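Local atomic coordinates of purine nucleoside phosphorylase YlmD (Geobacillus stearothermophilus, PDB entry 6T1B), a protein that catalyses the phosphorolysis of adenosine, inosine and S-methyl-5'-thioadenosine to the free base and a ribose 1-phosphate, and also deaminates adenosine, using zinc. Residues 50-53 with 54-57; 157-160 with 161-165. All coordinates share one frame; numbering follows the deposited sequence.

Contact 1 of 2, residues 50-53 with 54-57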
ATOM      1  N   GLY A  50      14.301   8.714  -9.871  1.00 13.28           N
ATOM      2  CA  GLY A  50      15.495   8.979 -10.636  1.00 15.29           C
ATOM      3  C   GLY A  50      15.892   7.878 -11.590  1.00 12.93           C
ATOM      4  O   GLY A  50      17.009   7.900 -12.107  1.00 15.23           O
ATOM      5  N   ASP A  51      15.014   6.910 -11.826  1.00 12.32           N
ATOM      6  CA  ASP A  51      15.250   5.877 -12.819  1.00 12.51           C
ATOM      7  C   ASP A  51      14.904   6.385 -14.223  1.00 13.29           C
ATOM      8  O   ASP A  51      14.259   7.419 -14.415  1.00 14.41           O
ATOM      9  CB  ASP A  51      14.422   4.642 -12.437  1.00 11.68           C
ATOM     10  CG  ASP A  51      14.827   3.363 -13.149  1.00 11.96           C
ATOM     11  OD1 ASP A  51      15.858   3.309 -13.847  1.00 13.01           O
ATOM     12  OD2 ASP A  51      14.068   2.390 -12.972  1.00 11.60           O
ATOM     13  N   ASP A  52      15.323   5.608 -15.198  1.00 12.94           N
ATOM     14  CA  ASP A  52      15.000   5.886 -16.588  0.59 14.28           C
ATOM     15  C   ASP A  52      13.509   5.677 -16.824  1.00 13.73           C
ATOM     16  O   ASP A  52      12.981   4.579 -16.593  1.00 13.59           O
ATOM     17  CB  ASP A  52      15.793   4.943 -17.481  0.59 15.19           C
ATOM     18  CG  ASP A  52      15.552   5.197 -18.919  0.59 16.09           C
ATOM     19  OD1 ASP A  52      16.148   6.160 -19.441  0.59 18.89           O
ATOM     20  OD2 ASP A  52      14.732   4.459 -19.520  0.59 15.64           O
ATOM     21  N   ARG A  53      12.834   6.727 -17.285  1.00 15.00           N
ATOM     22  CA  ARG A  53      11.391   6.676 -17.445  1.00 15.14           C
ATOM     23  C   ARG A  53      10.964   5.597 -18.429  1.00 13.70           C
ATOM     24  O   ARG A  53       9.933   4.946 -18.232  1.00 14.24           O
ATOM     25  CB  ARG A  53      10.867   8.046 -17.886  1.00 17.89           C
ATOM     26  CG  ARG A  53       9.396   8.081 -18.131  1.00 18.82           C
ATOM     27  CD  ARG A  53       8.944   9.455 -18.623  1.00 34.63           C
ATOM     28  NE  ARG A  53       7.516   9.445 -18.920  1.00 47.87           N
ATOM     29  CZ  ARG A  53       6.992   8.988 -20.054  1.00 67.39           C
ATOM     30  NH1 ARG A  53       5.679   9.010 -20.225  1.00 50.46           N
ATOM     31  NH2 ARG A  53       7.773   8.510 -21.016  1.00 67.17           N
ATOM     32  N   THR A  54      11.702   5.429 -19.522  1.00 14.37           N
ATOM     33  CA  THR A  54      11.341   4.385 -20.474  1.00 15.06           C
ATOM     34  C   THR A  54      11.354   3.017 -19.808  1.00 14.06           C
ATOM     35  O   THR A  54      10.433   2.211 -19.994  1.00 14.74           O
ATOM     36  CB  THR A  54      12.271   4.437 -21.678  1.00 16.54           C
ATOM     37  OG1 THR A  54      12.062   5.687 -22.355  1.00 20.94           O
ATOM     38  CG2 THR A  54      11.980   3.285 -22.629  1.00 18.61           C
ATOM     39  N   ASP A  55      12.380   2.734 -19.011  1.00 12.92           N
ATOM     40  CA  ASP A  55      12.425   1.447 -18.317  1.00 12.61           C
ATOM     41  C   ASP A  55      11.223   1.303 -17.391  1.00 11.96           C
ATOM     42  O   ASP A  55      10.579   0.249 -17.349  1.00 12.09           O
ATOM     43  CB  ASP A  55      13.731   1.270 -17.548  1.00 12.44           C
ATOM     44  CG  ASP A  55      14.961   1.120 -18.455  1.00 15.26           C
ATOM     45  OD1 ASP A  55      16.073   1.358 -17.925  1.00 15.63           O
ATOM     46  OD2 ASP A  55      14.837   0.767 -19.650  1.00 17.11           O
ATOM     47  N   VAL A  56      10.935   2.345 -16.597  1.00 11.34           N
ATOM     48  CA  VAL A  56       9.831   2.265 -15.638  1.00 11.43           C
ATOM     49  C   VAL A  56       8.496   2.045 -16.353  1.00 11.24           C
ATOM     50  O   VAL A  56       7.684   1.199 -15.945  1.00 11.63           O
ATOM     51  CB  VAL A  56       9.794   3.505 -14.724  1.00 11.82           C
ATOM     52  CG1 VAL A  56       8.600   3.420 -13.801  1.00 12.48           C
ATOM     53  CG2 VAL A  56      11.060   3.628 -13.920  1.00 12.04           C
ATOM     54  N   VAL A  57       8.236   2.801 -17.420  1.00 12.23           N
ATOM     55  CA  VAL A  57       6.986   2.600 -18.156  1.00 11.31           C
ATOM     56  C   VAL A  57       6.919   1.182 -18.711  1.00 13.11           C
ATOM     57  O   VAL A  57       5.862   0.538 -18.674  1.00 14.17           O
ATOM     58  CB  VAL A  57       6.770   3.684 -19.219  1.00 14.25           C
ATOM     59  CG1 VAL A  57       5.568   3.361 -20.098  1.00 16.81           C
ATOM     60  CG2 VAL A  57       6.569   5.016 -18.524  1.00 16.52           C
TER
HETATM   61  O   HOH W   1      17.206   1.580 -15.369  1.00 13.53           O
HETATM   62  O   HOH W   2      13.886   7.416 -20.809  1.00 31.16           O
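Asp52 and Asp55 set their side chains nearly at right angles, the two carboxylate planes turned 54° apart, at the N-terminal end of helix 53-67. With CG anti to the backbone N (chi1 -178°), Asp52 swings its carboxylate across the start of the helix, where OD2 accepts from Asp55 N at 3.0 Å. The donor arrives on the anti side of OD2, somewhat out of the carboxylate plane. The other oxygen, OD1, accepts a hydrogen bond from a water that in turn accepts from Thr54 N, 3.2 Å from the water oxygen. Asp52 OD2 also comes within 3.7 Å of Asp55 OD2, a proximity of like charges that the helix-end amides and the salt bridge from Lys37 to Asp55 OD1 probably ease. A second water donates both to Asp55 OD1 and to Asp51 OD1, spanning two carboxylates whose OD1 atoms stand 4.5 Å apart. Asp51 turns OD2 toward Val56, its oxygen 3.4 Å from CG2, while Ser36 and Asn44 hydrogen-bond to that same oxygen. Further round, Arg53 and Val57 run side by side in the same direction, and Val57 CG2 lies over the centre of one guanidinium face. Backbone bonds from Val56 N to Asp52 O and from Val57 N to Arg53 O are the first i to i+4 bonds here. The bond from Asp55 N makes Asp52 the N-cap of a helix whose Val56 packs against the inosine-binding Leu47.

Contact 2 of 2, residues 157-160 with 161-165; sequences MVWL and WQTRE
Side chains four residues apart pair near the C-terminal end of helix 153-163, giving a Met-aromatic contact on its buried side and a CH-pi contact on its exposed side. The buried side rests on strands 85-87, 127-133 and 138-144. There Met157 and Trp161 meet: CG, anti to the backbone N (chi1 -174°), lies over one indole face, offset toward the rim, and the bend at chi2 brings Met157 SD to 3.5 Å from Trp161 NE1. Tyr111 meets the same indole edge-to-face. An alanine in place of Trp161 would probably leave the Met157 thioether and the Tyr111 ring without their aromatic partner and open a gap against Ala133 and Leu138. On the exposed side, Thr163 CG2 sits over the five-membered ring of Trp159, 3.6 Å from its centroid and 17° off the normal. Elsewhere on the helix, buried Leu160 and exposed Arg164 lie alongside one another, with Leu160 CD2 over a guanidinium face and 3.5 Å from Arg164 NE. The Thr163 hydroxyl, placed between the backbone N and the carbonyl carbon (chi1 67°), turns back to the main chain. Trp159 O thus accepts twice from one residue, from Thr163 N at 2.8 Å and from Thr163 OG1 at 2.9 Å, the two donors approaching from opposite faces of the carbonyl plane.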
ATOM      1  N   MET A 157      -9.809   6.332   5.651  1.00 12.87           N
ATOM      2  CA  MET A 157     -10.477   5.568   4.596  1.00 12.80           C
ATOM      3  C   MET A 157     -11.807   5.026   5.113  1.00 14.98           C
ATOM      4  O   MET A 157     -12.858   5.142   4.456  1.00 15.06           O
ATOM      5  CB  MET A 157      -9.593   4.398   4.156  1.00 12.42           C
ATOM      6  CG  MET A 157     -10.146   3.624   2.963  1.00 12.71           C
ATOM      7  SD  MET A 157     -10.001   4.454   1.368  1.00 12.51           S
ATOM      8  CE  MET A 157      -8.225   4.288   1.060  1.00 13.69           C
ATOM      9  N   VAL A 158     -11.784   4.440   6.310  1.00 13.86           N
ATOM     10  CA  VAL A 158     -12.994   3.876   6.900  1.00 15.27           C
ATOM     11  C   VAL A 158     -14.042   4.963   7.077  1.00 15.41           C
ATOM     12  O   VAL A 158     -15.223   4.779   6.742  1.00 17.53           O
ATOM     13  CB  VAL A 158     -12.661   3.186   8.234  1.00 16.08           C
ATOM     14  CG1 VAL A 158     -13.932   2.673   8.890  1.00 19.19           C
ATOM     15  CG2 VAL A 158     -11.715   2.059   8.001  1.00 16.98           C
ATOM     16  N   TRP A 159     -13.630   6.121   7.612  1.00 16.51           N
ATOM     17  CA  TRP A 159     -14.554   7.229   7.819  1.00 18.63           C
ATOM     18  C   TRP A 159     -15.189   7.685   6.511  1.00 17.06           C
ATOM     19  O   TRP A 159     -16.388   7.998   6.471  1.00 18.93           O
ATOM     20  CB  TRP A 159     -13.824   8.396   8.489  1.00 21.28           C
ATOM     21  CG  TRP A 159     -14.692   9.565   8.812  1.00 23.92           C
ATOM     22  CD1 TRP A 159     -15.504   9.696   9.896  1.00 30.29           C
ATOM     23  CD2 TRP A 159     -14.826  10.776   8.057  1.00 25.12           C
ATOM     24  NE1 TRP A 159     -16.140  10.912   9.862  1.00 30.45           N
ATOM     25  CE2 TRP A 159     -15.739  11.597   8.746  1.00 26.39           C
ATOM     26  CE3 TRP A 159     -14.264  11.245   6.868  1.00 32.89           C
ATOM     27  CZ2 TRP A 159     -16.109  12.858   8.283  1.00 37.93           C
ATOM     28  CZ3 TRP A 159     -14.631  12.504   6.409  1.00 43.32           C
ATOM     29  CH2 TRP A 159     -15.546  13.294   7.117  1.00 38.18           C
ATOM     30  N   LEU A 160     -14.397   7.765   5.443  1.00 16.77           N
ATOM     31  CA  LEU A 160     -14.954   8.187   4.160  1.00 16.25           C
ATOM     32  C   LEU A 160     -15.944   7.158   3.636  1.00 15.93           C
ATOM     33  O   LEU A 160     -17.008   7.522   3.123  1.00 18.36           O
ATOM     34  CB  LEU A 160     -13.850   8.412   3.133  1.00 16.55           C
ATOM     35  CG  LEU A 160     -12.951   9.623   3.382  1.00 15.26           C
ATOM     36  CD1 LEU A 160     -11.743   9.619   2.442  1.00 16.39           C
ATOM     37  CD2 LEU A 160     -13.726  10.903   3.221  1.00 21.54           C
ATOM     38  N   TRP A 161     -15.631   5.869   3.775  1.00 16.67           N
ATOM     39  CA  TRP A 161     -16.563   4.855   3.297  1.00 15.57           C
ATOM     40  C   TRP A 161     -17.869   4.909   4.081  1.00 19.24           C
ATOM     41  O   TRP A 161     -18.953   4.730   3.514  1.00 19.43           O
ATOM     42  CB  TRP A 161     -15.929   3.474   3.339  1.00 17.00           C
ATOM     43  CG  TRP A 161     -14.900   3.266   2.272  1.00 13.85           C
ATOM     44  CD1 TRP A 161     -14.249   4.227   1.546  1.00 14.71           C
ATOM     45  CD2 TRP A 161     -14.385   2.007   1.797  1.00 13.03           C
ATOM     46  NE1 TRP A 161     -13.369   3.644   0.665  1.00 13.18           N
ATOM     47  CE2 TRP A 161     -13.458   2.278   0.788  1.00 13.29           C
ATOM     48  CE3 TRP A 161     -14.669   0.676   2.107  1.00 13.47           C
ATOM     49  CZ2 TRP A 161     -12.776   1.272   0.121  1.00 12.91           C
ATOM     50  CZ3 TRP A 161     -13.989  -0.312   1.446  1.00 13.44           C
ATOM     51  CH2 TRP A 161     -13.056  -0.016   0.468  1.00 14.18           C
ATOM     52  N   GLN A 162     -17.794   5.200   5.390  1.00 18.82           N
ATOM     53  CA  GLN A 162     -18.999   5.258   6.205  1.00 23.50           C
ATOM     54  C   GLN A 162     -19.805   6.502   5.890  1.00 23.55           C
ATOM     55  O   GLN A 162     -21.016   6.429   5.663  1.00 24.50           O
ATOM     56  CB  GLN A 162     -18.622   5.213   7.681  1.00 24.01           C
ATOM     57  CG  GLN A 162     -19.840   5.067   8.583  1.00 36.01           C
ATOM     58  CD  GLN A 162     -19.483   4.606   9.980  1.00 69.41           C
ATOM     59  OE1 GLN A 162     -18.307   4.531  10.342  1.00 66.94           O
ATOM     60  NE2 GLN A 162     -20.502   4.289  10.776  1.00 68.48           N
ATOM     61  N   THR A 163     -19.143   7.663   5.856  1.00 21.94           N
ATOM     62  CA  THR A 163     -19.877   8.925   5.798  1.00 26.54           C
ATOM     63  C   THR A 163     -20.243   9.324   4.378  1.00 25.57           C
ATOM     64  O   THR A 163     -21.290   9.941   4.168  1.00 28.33           O
ATOM     65  CB  THR A 163     -19.079  10.053   6.452  1.00 27.61           C
ATOM     66  OG1 THR A 163     -17.898  10.352   5.694  1.00 27.71           O
ATOM     67  CG2 THR A 163     -18.678   9.665   7.861  1.00 32.81           C
ATOM     68  N   ARG A 164     -19.400   9.018   3.399  1.00 23.33           N
ATOM     69  CA  ARG A 164     -19.699   9.380   2.024  1.00 21.76           C
ATOM     70  C   ARG A 164     -20.268   8.243   1.206  1.00 23.83           C
ATOM     71  O   ARG A 164     -21.079   8.496   0.311  1.00 26.82           O
ATOM     72  CB  ARG A 164     -18.455   9.947   1.348  1.00 23.65           C
ATOM     73  CG  ARG A 164     -17.915  11.159   2.092  1.00 30.82           C
ATOM     74  CD  ARG A 164     -16.852  11.871   1.303  1.00 51.05           C
ATOM     75  NE  ARG A 164     -16.318  13.015   2.032  1.00 52.24           N
ATOM     76  CZ  ARG A 164     -15.323  13.779   1.594  1.00 63.35           C
ATOM     77  NH1 ARG A 164     -14.753  13.521   0.423  1.00 39.15           N
ATOM     78  NH2 ARG A 164     -14.900  14.798   2.326  1.00 64.08           N
ATOM     79  N   GLU A 165     -19.883   7.000   1.496  1.00 19.00           N
ATOM     80  CA  GLU A 165     -20.362   5.846   0.740  1.00 19.69           C
ATOM     81  C   GLU A 165     -21.386   5.014   1.496  1.00 22.82           C
ATOM     82  O   GLU A 165     -21.962   4.084   0.915  1.00 22.76           O
ATOM     83  CB  GLU A 165     -19.178   4.966   0.300  1.00 18.77           C
ATOM     84  CG  GLU A 165     -17.985   5.746  -0.263  1.00 19.69           C
ATOM     85  CD  GLU A 165     -18.307   6.607  -1.478  1.00 21.81           C
ATOM     86  OE1 GLU A 165     -19.164   6.206  -2.277  1.00 26.87           O
ATOM     87  OE2 GLU A 165     -17.679   7.689  -1.632  1.00 20.75           O
TER

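From the N terminus, the chain first lays down strands 6-8, 13-16 and 25-29 of one mixed sheet, then reaches contact 1, where the loop after strand 25-29 passes into helix 53-67. Contact 2 follows much later, toward the far end of helix 153-163, after strand 138-144 of the second mixed sheet. Each contact joins consecutive residues, so neither closes a long loop; they lie in series, neither nested nor crossed. The centres of contact 1 and contact 2 are about 36 Å apart, on opposite sides of the chain's centre. Contact 1 lies at the start of its helix, near the inosine pocket; contact 2 packs against the second sheet.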